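YHDH (Escherichia coli, PDB 1O89) probably catalyses the NADPH-dependent reduction of acrylyl-CoA to propanoyl-CoA, working as a homodimeric member of the zinc-containing alcohol dehydrogenase family. Local coordinates at residues A24-Q29 with P79-I84; G49-D54 with R91-P96; A152-M157 with A297-R302; D220-S225 with L245-A250. All coordinates share one frame; numbering follows the deposited sequence.

How the contacts relate
Following the chain from its N terminus, contact 1 pairs the opening strand 23-28 with the loop between helix 62-69 and strand 85-93. Contact 2 crosses it, its first segment lying inside the loop that contact 1 closes and its second beyond it; it joins strands 51-59 and 85-93, its centre about 21 Å from that of contact 1. Contact 3 starts only after both have closed and makes the longest closure, bringing helix 293-306 back to helix 139-161 across 139 intervening residues. Nested within that loop, contact 4 closes just 19 residues, joining the loop after strand 213-218 of the parallel sheet to helix 242-250, about 47 Å between centres from contact 2.

Contact 1 (A24-Q29 with P79-I84); sequences ALLLEQ and PMIPGI
Leu26 gathers its branch point and both methyls around one ring atom of Pro79, CB, the two side chains side by side and pointing the same way, with Leu26 CG 3.9 Å from Pro79 CB. With CG anti to the backbone N (chi1 -163°), the same leucine also sends CD1 to within 3.8 Å of Ile81 CG1. Ile81 in turn extends CD1 to the methyl of Ala24. On another side of the strand, Pro82 lies against Leu27, its CD 4.0 Å from Leu27 CG, and crosses Leu25 at about a right angle. The backbone evidence is a pair of reciprocal bonds: Leu27 N donates to Met80 O at 2.8 Å, nearly straight at 166°, and Met80 N returns to Leu27 O at 2.9 Å, lying in the carbonyl plane. Close by, the CA-H of Pro79 approaches the same Leu27 oxygen at 3.2 Å. Both polar groups of Leu27 are thus satisfied by one residue, while Pro79 and Pro82, which have no amide hydrogen, contribute ring carbons. Strand 35-40 pairs with the other edge of strand 23-28, and Ile68 of helix 62-69 touches both Leu25 and Pro82. Two reciprocal bonds at a single bridge define an antiparallel hydrogen-bonded pair, by which a loop of the GroES-like domain docks onto the N-terminal beta hairpin.

Contact 2 (G49-D54 with R91-P96); sequences GDVTVD and RTSEDP
Strands 51-54 and 91-93 run antiparallel, their short axes 4.8 Å apart at 164°, with Val51 and Ser93 as a non-hydrogen-bonded pair and Thr52 and Thr92 as a hydrogen-bonded one. Thr52 N reaches Thr92 O at 2.9 Å; the return bond from Thr92 N to Thr52 O is weak, and Arg91 N also donates to that oxygen, at 2.8 Å. Arg91 and Thr92 therefore both face Thr52, a classic beta bulge. Beyond the strand ends, Glu94 N continues the pairing with a bond to Asp50 O.

Among the side chains, Arg91 starts out with CG anti to its N (chi1 169°) and bends at chi3, which carries the guanidinium to Asp54. There NE donates to Asp54 OD1 at 3.0 Å on the syn side, and NH2 adds a weak bond to the same oxygen. The carboxylate and guanidinium planes stand 79° apart, so the salt bridge is gripped through one oxygen and is no flat two-oxygen pairing. An alanine in place of Asp54 would remove that oxygen and would probably leave Arg91 NE without its mate and the guanidinium freer to turn about the salt bridge from NH1 to Glu43. At the other end Val51 CG2 packs 3.8 Å from Asp95 CB. A water donates to Asp50 OD2 at 2.9 Å and weakly to Asp95 OD2; Asp50 OD1 also accepts from Gly127 N, and Asp95 pairs with Arg97.

Strand 122-125 flanks the other edge of strand 51-59: Val51 and Val53 bond to Val125 and Ala123, and Gln122 touches Thr52, Asp54 and Arg91.

Contact 3 (A152-M157 with A297-R302); sequences AMLCVM and AQAWQR
Met153 leaves helix 139-161 with CG anti to the backbone N (chi1 -168°) and then bends at chi2 and chi3, which brings its thioether across the base of Arg302; Met157, with CG anti to its carbonyl carbon (chi1 -75°), instead reaches out over Ala299. The resulting contacts are distinct. Met153 CG lies 3.5 Å from Ala299 O, and its SD meets Arg302 CB at 3.6 Å, the two side chains crossing at about a right angle. The terminal CE of Met153 sits over one face of the Arg302 guanidinium, 3.7 Å above its plane and displaced toward the rim. From the other methionine, Met157 SD is 3.9 Å from Ala299 CB, while its CE rests against the amide group of Gln298, 3.6 Å from Gln298 CD. Leu154 completes the apolar surround of Ala299 by placing CD2 against its methyl.

The small alanine is where the backbones come nearest, Met153 CA and Ala299 CA lying 6.1 Å apart. The charge of Arg302 is met from both helices: NH1 makes a salt bridge to Glu160 of helix 139-161 and NH2 one to Asp306 of helix 293-306. These bonds probably fix the guanidinium plane over which Met153 CE sits.

With short-segment axes 9.5 Å apart at 97°, this is a nearly perpendicular helix crossing centred on an alanine. It lies beside the NADP(+) site, the Leu154 side chain being about 5 Å from that of Ser288, one of the residues that bind the cofactor.

Contact 4 (D220-S225 with L245-A250); sequences DEFAES and LAKVLA
Lys247 threads its aliphatic chain into the bend formed by residues 221-225, and the tight part of the contact is built along that chain. Ser225 CB abuts Lys247 CD at 3.5 Å, while Lys247 CE approaches the backbone oxygen of Glu221 at 3.2 Å. The ring of Phe222 crosses the lysine at about a right angle, its CD2 being 3.9 Å from Lys247 CG and 4.1 Å from Val248 CG2. Two bends, at chi2 (83°) and chi3 (145°), steer the lysine along this course after CG has left anti to the backbone N.

The looser side lies toward solvent. Ala223 and Glu224 turn their CB atoms away from the helix, and Glu221 and Glu224 are exposed. Lys247 NZ stays 3.5 Å from Glu224 O; the ammonium instead makes its salt bridge with Glu229. An alanine in place of Lys247, ending at CB, would probably open a gap between Phe222 and Ser225 and leave Glu229 without this charged mate.

The bend follows strand 213-218, an outermost strand of the six-stranded parallel sheet in this chain, just after the NADP(+)-binding Arg219. Helix 242-250 packs inward through Val248 on strands 233-238 and 256-260, while Leu245 also touches Val273 of the second subunit.

Contact 1 (A24-Q29 with P79-I84)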
loop_
_atom_site.group_PDB
_atom_site.type_symbol
_atom_site.label_atom_id
_atom_site.label_comp_id
_atom_site.label_asym_id
_atom_site.label_seq_id
_atom_site.Cartn_x
_atom_site.Cartn_y
_atom_site.Cartn_z
ATOM N N ALA A 24 7.247 14.259 39.034
ATOM C CA ALA A 24 6.802 14.230 37.648
ATOM C C ALA A 24 6.973 15.598 37.013
ATOM O O ALA A 24 6.736 16.618 37.666
ATOM C CB ALA A 24 5.355 13.825 37.594
ATOM N N LEU A 25 7.399 15.624 35.754
ATOM C CA LEU A 25 7.301 16.832 34.951
ATOM C C LEU A 25 5.854 16.948 34.470
ATOM O O LEU A 25 5.389 16.112 33.709
ATOM C CB LEU A 25 8.262 16.804 33.763
ATOM C CG LEU A 25 8.330 18.130 32.980
ATOM C CD1 LEU A 25 9.251 19.108 33.668
ATOM C CD2 LEU A 25 8.770 17.905 31.539
ATOM N N LEU A 26 5.162 17.978 34.953
ATOM C CA LEU A 26 3.762 18.240 34.639
ATOM C C LEU A 26 3.626 19.451 33.706
ATOM O O LEU A 26 4.180 20.516 33.961
ATOM C CB LEU A 26 2.967 18.483 35.935
ATOM C CG LEU A 26 1.434 18.373 35.874
ATOM C CD1 LEU A 26 1.007 16.934 35.676
ATOM C CD2 LEU A 26 0.772 18.945 37.134
ATOM N N LEU A 27 2.887 19.260 32.619
ATOM C CA LEU A 27 2.572 20.331 31.689
ATOM C C LEU A 27 1.192 20.864 32.026
ATOM O O LEU A 27 0.252 20.098 32.172
ATOM C CB LEU A 27 2.601 19.818 30.249
ATOM C CG LEU A 27 3.910 19.171 29.788
ATOM C CD1 LEU A 27 3.905 18.931 28.270
ATOM C CD2 LEU A 27 5.111 20.012 30.209
ATOM N N GLU A 28 1.091 22.178 32.171
ATOM C CA GLU A 28 -0.176 22.852 32.455
ATOM C C GLU A 28 -0.352 23.997 31.468
ATOM O O GLU A 28 0.633 24.612 31.060
ATOM C CB GLU A 28 -0.165 23.405 33.881
ATOM C CG GLU A 28 -0.225 22.337 34.959
ATOM C CD GLU A 28 0.006 22.884 36.358
ATOM O OE1 GLU A 28 1.147 23.298 36.676
ATOM O OE2 GLU A 28 -0.957 22.893 37.146
ATOM N N GLN A 29 -1.589 24.284 31.073
ATOM C CA GLN A 29 -1.863 25.448 30.237
ATOM C C GLN A 29 -2.353 26.571 31.142
ATOM O O GLN A 29 -3.510 26.554 31.576
ATOM C CB GLN A 29 -2.909 25.134 29.155
ATOM C CG GLN A 29 -2.314 24.846 27.774
ATOM C CD GLN A 29 -3.335 24.917 26.639
ATOM O OE1 GLN A 29 -3.072 24.434 25.533
ATOM N NE2 GLN A 29 -4.487 25.513 26.904
ATOM N N PRO A 79 -4.005 18.890 33.090
ATOM C CA PRO A 79 -2.544 18.799 33.061
ATOM C C PRO A 79 -2.074 17.461 32.487
ATOM O O PRO A 79 -2.830 16.496 32.526
ATOM C CB PRO A 79 -2.146 18.935 34.543
ATOM C CG PRO A 79 -3.393 18.667 35.351
ATOM C CD PRO A 79 -4.557 18.656 34.434
ATOM N N MET A 80 -0.846 17.405 31.980
ATOM C CA MET A 80 -0.353 16.201 31.295
ATOM C C MET A 80 1.079 15.906 31.648
ATOM O O MET A 80 1.895 16.811 31.669
ATOM C CB MET A 80 -0.465 16.395 29.775
ATOM C CG MET A 80 0.036 15.232 28.927
ATOM S SD MET A 80 -0.748 13.665 29.311
ATOM C CE MET A 80 -2.413 14.133 29.317
ATOM N N ILE A 81 1.383 14.640 31.915
ATOM C CA ILE A 81 2.764 14.182 32.050
ATOM C C ILE A 81 3.214 13.610 30.696
ATOM O O ILE A 81 2.659 12.612 30.244
ATOM C CB ILE A 81 2.890 13.104 33.115
ATOM C CG1 ILE A 81 2.583 13.670 34.503
ATOM C CG2 ILE A 81 4.296 12.516 33.101
ATOM C CD1 ILE A 81 2.500 12.605 35.583
ATOM N N PRO A 82 4.204 14.226 30.055
ATOM C CA PRO A 82 4.679 13.767 28.751
ATOM C C PRO A 82 5.585 12.540 28.874
ATOM O O PRO A 82 5.772 11.994 29.961
ATOM C CB PRO A 82 5.451 14.969 28.222
ATOM C CG PRO A 82 5.954 15.663 29.442
ATOM C CD PRO A 82 4.980 15.374 30.547
ATOM N N GLY A 83 6.132 12.109 27.750
ATOM C CA GLY A 83 6.980 10.917 27.676
ATOM C C GLY A 83 6.226 9.783 27.008
ATOM O O GLY A 83 5.553 9.012 27.686
ATOM N N ILE A 84 6.327 9.686 25.682
ATOM C CA ILE A 84 5.640 8.621 24.960
ATOM C C ILE A 84 6.279 7.263 25.153
ATOM O O ILE A 84 5.643 6.254 24.874
ATOM C CB ILE A 84 5.490 8.933 23.438
ATOM C CG1 ILE A 84 6.852 9.035 22.732
ATOM C CG2 ILE A 84 4.669 10.211 23.242
ATOM C CD1 ILE A 84 6.734 9.283 21.224
#

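Contact 2 (G49-D54 with R91-P96)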
loop_
_atom_site.group_PDB
_atom_site.type_symbol
_atom_site.label_atom_id
_atom_site.label_comp_id
_atom_site.label_asym_id
_atom_site.label_seq_id
_atom_site.Cartn_x
_atom_site.Cartn_y
_atom_site.Cartn_z
ATOM N N GLY A 49 -5.818 2.414 35.264
ATOM C CA GLY A 49 -4.965 1.364 34.722
ATOM C C GLY A 49 -4.786 0.244 35.739
ATOM O O GLY A 49 -4.898 0.468 36.951
ATOM N N ASP A 50 -4.524 -0.967 35.249
ATOM C CA ASP A 50 -4.345 -2.134 36.129
ATOM C C ASP A 50 -2.874 -2.514 36.363
ATOM O O ASP A 50 -2.592 -3.485 37.052
ATOM C CB ASP A 50 -5.152 -3.352 35.629
ATOM C CG ASP A 50 -5.010 -3.595 34.140
ATOM O OD1 ASP A 50 -3.977 -3.204 33.557
ATOM O OD2 ASP A 50 -5.891 -4.170 33.466
ATOM N N VAL A 51 -1.942 -1.748 35.804
ATOM C CA VAL A 51 -0.521 -1.953 36.067
ATOM C C VAL A 51 0.133 -0.618 36.368
ATOM O O VAL A 51 0.057 0.318 35.565
ATOM C CB VAL A 51 0.218 -2.622 34.884
ATOM C CG1 VAL A 51 1.642 -2.999 35.288
ATOM C CG2 VAL A 51 -0.540 -3.850 34.394
ATOM N N THR A 52 0.761 -0.535 37.538
ATOM C CA THR A 52 1.593 0.603 37.898
ATOM C C THR A 52 3.069 0.231 37.743
ATOM O O THR A 52 3.496 -0.824 38.205
ATOM C CB THR A 52 1.276 1.056 39.326
ATOM O OG1 THR A 52 -0.111 1.382 39.412
ATOM C CG2 THR A 52 1.974 2.371 39.669
ATOM N N VAL A 53 3.826 1.100 37.076
ATOM C CA VAL A 53 5.242 0.877 36.796
ATOM C C VAL A 53 6.098 1.970 37.466
ATOM O O VAL A 53 5.796 3.168 37.363
ATOM C CB VAL A 53 5.515 0.887 35.270
ATOM C CG1 VAL A 53 6.981 0.600 34.973
ATOM C CG2 VAL A 53 4.614 -0.115 34.550
ATOM N N ASP A 54 7.126 1.523 38.193
ATOM C CA ASP A 54 8.227 2.369 38.671
ATOM C C ASP A 54 9.165 2.661 37.507
ATOM O O ASP A 54 9.925 1.799 37.075
ATOM C CB ASP A 54 9.028 1.665 39.771
ATOM C CG ASP A 54 8.268 1.563 41.079
ATOM O OD1 ASP A 54 7.566 2.526 41.447
ATOM O OD2 ASP A 54 8.310 0.553 41.802
ATOM N N ARG A 91 5.493 -2.057 39.706
ATOM C CA ARG A 91 5.233 -1.833 41.129
ATOM C C ARG A 91 4.066 -2.699 41.602
ATOM O O ARG A 91 4.234 -3.543 42.483
ATOM C CB ARG A 91 4.934 -0.346 41.387
ATOM C CG ARG A 91 4.396 -0.039 42.793
ATOM C CD ARG A 91 4.141 1.436 43.065
ATOM N NE ARG A 91 5.392 2.108 43.398
ATOM C CZ ARG A 91 5.578 2.943 44.415
ATOM N NH1 ARG A 91 4.604 3.242 45.270
ATOM N NH2 ARG A 91 6.783 3.478 44.583
ATOM N N THR A 92 2.883 -2.469 41.038
ATOM C CA THR A 92 1.703 -3.279 41.355
ATOM C C THR A 92 1.005 -3.697 40.082
ATOM O O THR A 92 1.104 -3.017 39.071
ATOM C CB THR A 92 0.701 -2.497 42.231
ATOM O OG1 THR A 92 1.395 -1.601 43.103
ATOM C CG2 THR A 92 -0.023 -3.423 43.183
ATOM N N SER A 93 0.273 -4.805 40.150
ATOM C CA SER A 93 -0.458 -5.312 38.995
ATOM C C SER A 93 -1.694 -6.125 39.384
ATOM O O SER A 93 -1.612 -7.009 40.221
ATOM C CB SER A 93 0.466 -6.176 38.133
ATOM O OG SER A 93 -0.194 -6.611 36.956
ATOM N N GLU A 94 -2.835 -5.790 38.786
ATOM C CA GLU A 94 -4.021 -6.646 38.799
ATOM C C GLU A 94 -4.091 -7.485 37.518
ATOM O O GLU A 94 -4.879 -8.418 37.438
ATOM C CB GLU A 94 -5.303 -5.815 38.926
ATOM C CG GLU A 94 -5.449 -5.028 40.227
ATOM C CD GLU A 94 -5.940 -3.605 39.995
ATOM O OE1 GLU A 94 -7.168 -3.371 40.014
ATOM O OE2 GLU A 94 -5.088 -2.721 39.777
ATOM N N ASP A 95 -3.293 -7.130 36.512
ATOM C CA ASP A 95 -3.174 -7.926 35.290
ATOM C C ASP A 95 -2.409 -9.230 35.613
ATOM O O ASP A 95 -1.253 -9.169 36.036
ATOM C CB ASP A 95 -2.435 -7.118 34.210
ATOM C CG ASP A 95 -2.570 -7.723 32.821
ATOM O OD1 ASP A 95 -2.423 -8.957 32.680
ATOM O OD2 ASP A 95 -2.809 -7.035 31.803
ATOM N N PRO A 96 -3.037 -10.394 35.415
ATOM C CA PRO A 96 -2.430 -11.679 35.804
ATOM C C PRO A 96 -1.004 -11.903 35.308
ATOM O O PRO A 96 -0.207 -12.490 36.036
ATOM C CB PRO A 96 -3.353 -12.728 35.158
ATOM C CG PRO A 96 -4.641 -12.048 34.918
ATOM C CD PRO A 96 -4.368 -10.577 34.809
HETATM O O HOH W 1 -5.012 -4.659 30.782
#

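Contact 3 (A152-M157 with A297-R302)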
loop_
_atom_site.group_PDB
_atom_site.type_symbol
_atom_site.label_atom_id
_atom_site.label_comp_id
_atom_site.label_asym_id
_atom_site.label_seq_id
_atom_site.Cartn_x
_atom_site.Cartn_y
_atom_site.Cartn_z
ATOM N N ALA A 152 11.099 2.081 12.991
ATOM C CA ALA A 152 12.020 1.634 11.957
ATOM C C ALA A 152 11.861 0.137 11.732
ATOM O O ALA A 152 11.750 -0.310 10.586
ATOM C CB ALA A 152 13.437 1.965 12.314
ATOM N N MET A 153 11.810 -0.637 12.811
ATOM C CA MET A 153 11.700 -2.083 12.667
ATOM C C MET A 153 10.405 -2.466 11.980
ATOM O O MET A 153 10.408 -3.319 11.114
ATOM C CB MET A 153 11.789 -2.796 14.013
ATOM C CG MET A 153 11.974 -4.305 13.894
ATOM S SD MET A 153 13.641 -4.812 13.390
ATOM C CE MET A 153 13.321 -5.361 11.785
ATOM N N LEU A 154 9.303 -1.830 12.354
ATOM C CA LEU A 154 8.026 -2.112 11.714
ATOM C C LEU A 154 8.076 -1.779 10.233
ATOM O O LEU A 154 7.417 -2.436 9.434
ATOM C CB LEU A 154 6.874 -1.367 12.402
ATOM C CG LEU A 154 6.488 -1.895 13.802
ATOM C CD1 LEU A 154 5.703 -0.863 14.544
ATOM C CD2 LEU A 154 5.649 -3.165 13.703
ATOM N N CYS A 155 8.830 -0.743 9.864
ATOM C CA CYS A 155 9.000 -0.417 8.445
ATOM C C CYS A 155 9.764 -1.517 7.726
ATOM O O CYS A 155 9.397 -1.903 6.624
ATOM C CB CYS A 155 9.706 0.915 8.248
ATOM S SG CYS A 155 8.693 2.314 8.758
ATOM N N VAL A 156 10.812 -2.024 8.360
ATOM C CA VAL A 156 11.639 -3.067 7.760
ATOM C C VAL A 156 10.798 -4.326 7.586
ATOM O O VAL A 156 10.832 -4.969 6.534
ATOM C CB VAL A 156 12.873 -3.359 8.604
ATOM C CG1 VAL A 156 13.554 -4.648 8.159
ATOM C CG2 VAL A 156 13.840 -2.172 8.539
ATOM N N MET A 157 10.003 -4.641 8.600
ATOM C CA MET A 157 9.122 -5.806 8.548
ATOM C C MET A 157 8.077 -5.674 7.428
ATOM O O MET A 157 7.685 -6.673 6.839
ATOM C CB MET A 157 8.424 -5.998 9.896
ATOM C CG MET A 157 9.315 -6.558 10.952
ATOM S SD MET A 157 8.789 -6.219 12.621
ATOM C CE MET A 157 7.461 -7.349 12.826
ATOM N N ALA A 297 5.423 -7.155 20.077
ATOM C CA ALA A 297 6.419 -8.021 20.708
ATOM C C ALA A 297 7.368 -8.566 19.638
ATOM O O ALA A 297 8.579 -8.616 19.838
ATOM C CB ALA A 297 5.754 -9.151 21.440
ATOM N N GLN A 298 6.802 -8.946 18.494
ATOM C CA GLN A 298 7.592 -9.450 17.390
ATOM C C GLN A 298 8.655 -8.433 16.958
ATOM O O GLN A 298 9.789 -8.803 16.686
ATOM C CB GLN A 298 6.681 -9.836 16.235
ATOM C CG GLN A 298 7.403 -10.314 14.986
ATOM C CD GLN A 298 6.449 -10.630 13.842
ATOM O OE1 GLN A 298 6.847 -11.268 12.863
ATOM N NE2 GLN A 298 5.191 -10.198 13.964
ATOM N N ALA A 299 8.299 -7.155 16.933
ATOM C CA ALA A 299 9.216 -6.120 16.487
ATOM C C ALA A 299 10.345 -5.921 17.471
ATOM O O ALA A 299 11.477 -5.653 17.054
ATOM C CB ALA A 299 8.494 -4.788 16.258
ATOM N N TRP A 300 10.040 -6.004 18.761
ATOM C CA TRP A 300 11.066 -5.817 19.775
ATOM C C TRP A 300 12.059 -6.963 19.738
ATOM O O TRP A 300 13.245 -6.745 19.947
ATOM C CB TRP A 300 10.473 -5.648 21.183
ATOM C CG TRP A 300 10.005 -4.247 21.418
ATOM C CD1 TRP A 300 8.723 -3.806 21.392
ATOM C CD2 TRP A 300 10.823 -3.094 21.655
ATOM N NE1 TRP A 300 8.681 -2.454 21.615
ATOM C CE2 TRP A 300 9.958 -1.988 21.775
ATOM C CE3 TRP A 300 12.204 -2.888 21.808
ATOM C CZ2 TRP A 300 10.416 -0.700 22.035
ATOM C CZ3 TRP A 300 12.663 -1.612 22.061
ATOM C CH2 TRP A 300 11.768 -0.526 22.176
ATOM N N GLN A 301 11.577 -8.178 19.493
ATOM C CA GLN A 301 12.453 -9.344 19.370
ATOM C C GLN A 301 13.396 -9.174 18.172
ATOM O O GLN A 301 14.581 -9.477 18.253
ATOM C CB GLN A 301 11.618 -10.613 19.192
ATOM C CG GLN A 301 12.366 -11.878 19.481
ATOM C CD GLN A 301 12.614 -12.739 18.248
ATOM O OE1 GLN A 301 12.860 -12.223 17.140
ATOM N NE2 GLN A 301 12.579 -14.061 18.445
ATOM N N ARG A 302 12.846 -8.675 17.070
ATOM C CA ARG A 302 13.609 -8.429 15.853
ATOM C C ARG A 302 14.694 -7.356 16.053
ATOM O O ARG A 302 15.797 -7.485 15.511
ATOM C CB ARG A 302 12.666 -8.028 14.709
ATOM C CG ARG A 302 11.894 -9.210 14.089
ATOM C CD ARG A 302 12.778 -10.239 13.419
ATOM N NE ARG A 302 13.593 -9.619 12.378
ATOM C CZ ARG A 302 13.193 -9.405 11.125
ATOM N NH1 ARG A 302 11.985 -9.793 10.705
ATOM N NH2 ARG A 302 14.020 -8.814 10.271
#

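Contact 4 (D220-S225 with L245-A250)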
loop_
_atom_site.group_PDB
_atom_site.type_symbol
_atom_site.label_atom_id
_atom_site.label_comp_id
_atom_site.label_asym_id
_atom_site.label_seq_id
_atom_site.Cartn_x
_atom_site.Cartn_y
_atom_site.Cartn_z
ATOM N N ASP A 220 16.541 18.037 -1.636
ATOM C CA ASP A 220 16.136 18.990 -2.673
ATOM C C ASP A 220 15.828 18.330 -4.019
ATOM O O ASP A 220 15.039 18.868 -4.800
ATOM C CB ASP A 220 17.218 20.069 -2.864
ATOM C CG ASP A 220 17.364 20.970 -1.648
ATOM O OD1 ASP A 220 16.557 20.823 -0.703
ATOM O OD2 ASP A 220 18.252 21.848 -1.534
ATOM N N GLU A 221 16.446 17.174 -4.280
ATOM C CA GLU A 221 16.223 16.418 -5.517
ATOM C C GLU A 221 14.920 15.619 -5.470
ATOM O O GLU A 221 14.479 15.096 -6.490
ATOM C CB GLU A 221 17.381 15.448 -5.779
ATOM C CG GLU A 221 18.683 16.089 -6.237
ATOM C CD GLU A 221 19.857 15.116 -6.252
ATOM O OE1 GLU A 221 19.634 13.903 -6.031
ATOM O OE2 GLU A 221 21.004 15.566 -6.483
ATOM N N PHE A 222 14.324 15.516 -4.287
ATOM C CA PHE A 222 13.084 14.774 -4.089
ATOM C C PHE A 222 11.907 15.728 -3.905
ATOM O O PHE A 222 11.282 15.770 -2.847
ATOM C CB PHE A 222 13.232 13.836 -2.886
ATOM C CG PHE A 222 14.167 12.693 -3.137
ATOM C CD1 PHE A 222 15.534 12.869 -3.034
ATOM C CD2 PHE A 222 13.676 11.451 -3.506
ATOM C CE1 PHE A 222 16.403 11.824 -3.283
ATOM C CE2 PHE A 222 14.533 10.392 -3.749
ATOM C CZ PHE A 222 15.900 10.578 -3.640
ATOM N N ALA A 223 11.622 16.502 -4.951
ATOM C CA ALA A 223 10.554 17.499 -4.921
ATOM C C ALA A 223 9.516 17.170 -5.997
ATOM O O ALA A 223 8.837 16.140 -5.902
ATOM C CB ALA A 223 11.131 18.895 -5.094
ATOM N N GLU A 224 9.390 18.004 -7.019
ATOM C CA GLU A 224 8.409 17.744 -8.064
ATOM C C GLU A 224 8.761 16.420 -8.747
ATOM O O GLU A 224 9.931 16.004 -8.786
ATOM C CB GLU A 224 8.322 18.903 -9.084
ATOM C CG GLU A 224 6.906 19.443 -9.311
ATOM C CD GLU A 224 6.576 19.697 -10.780
ATOM O OE1 GLU A 224 6.212 18.735 -11.497
ATOM O OE2 GLU A 224 6.666 20.864 -11.224
ATOM N N SER A 225 7.728 15.746 -9.232
ATOM C CA SER A 225 7.886 14.480 -9.912
ATOM C C SER A 225 6.795 14.314 -10.958
ATOM O O SER A 225 5.677 14.811 -10.801
ATOM C CB SER A 225 7.808 13.343 -8.894
ATOM O OG SER A 225 6.462 12.996 -8.629
ATOM N N LEU A 245 7.729 11.752 -0.615
ATOM C CA LEU A 245 7.056 10.468 -0.710
ATOM C C LEU A 245 6.500 10.279 -2.126
ATOM O O LEU A 245 6.581 9.194 -2.679
ATOM C CB LEU A 245 5.926 10.374 0.323
ATOM C CG LEU A 245 5.028 9.115 0.283
ATOM C CD1 LEU A 245 5.848 7.813 0.353
ATOM C CD2 LEU A 245 4.003 9.136 1.411
ATOM N N ALA A 246 5.928 11.334 -2.692
ATOM C CA ALA A 246 5.381 11.277 -4.055
ATOM C C ALA A 246 6.478 10.921 -5.070
ATOM O O ALA A 246 6.278 10.072 -5.929
ATOM C CB ALA A 246 4.693 12.616 -4.435
ATOM N N LYS A 247 7.647 11.538 -4.941
ATOM C CA LYS A 247 8.761 11.269 -5.851
ATOM C C LYS A 247 9.207 9.806 -5.754
ATOM O O LYS A 247 9.363 9.134 -6.769
ATOM C CB LYS A 247 9.927 12.208 -5.539
ATOM C CG LYS A 247 11.174 12.010 -6.411
ATOM C CD LYS A 247 11.069 12.731 -7.724
ATOM C CE LYS A 247 12.413 13.272 -8.169
ATOM N NZ LYS A 247 12.384 13.592 -9.590
ATOM N N VAL A 248 9.401 9.333 -4.531
ATOM C CA VAL A 248 9.867 7.976 -4.259
ATOM C C VAL A 248 8.932 6.931 -4.871
ATOM O O VAL A 248 9.388 5.923 -5.404
ATOM C CB VAL A 248 9.974 7.725 -2.733
ATOM C CG1 VAL A 248 10.141 6.233 -2.412
ATOM C CG2 VAL A 248 11.114 8.526 -2.119
ATOM N N LEU A 249 7.627 7.179 -4.784
ATOM C CA LEU A 249 6.625 6.282 -5.350
ATOM C C LEU A 249 6.734 6.174 -6.866
ATOM O O LEU A 249 6.618 5.094 -7.414
ATOM C CB LEU A 249 5.213 6.735 -4.970
ATOM C CG LEU A 249 4.751 6.375 -3.560
ATOM C CD1 LEU A 249 3.552 7.227 -3.188
ATOM C CD2 LEU A 249 4.433 4.880 -3.438
ATOM N N ALA A 250 6.952 7.304 -7.536
ATOM C CA ALA A 250 7.117 7.325 -8.982
ATOM C C ALA A 250 8.439 6.682 -9.427
ATOM O O ALA A 250 8.596 6.333 -10.598
ATOM C CB ALA A 250 7.025 8.737 -9.490
#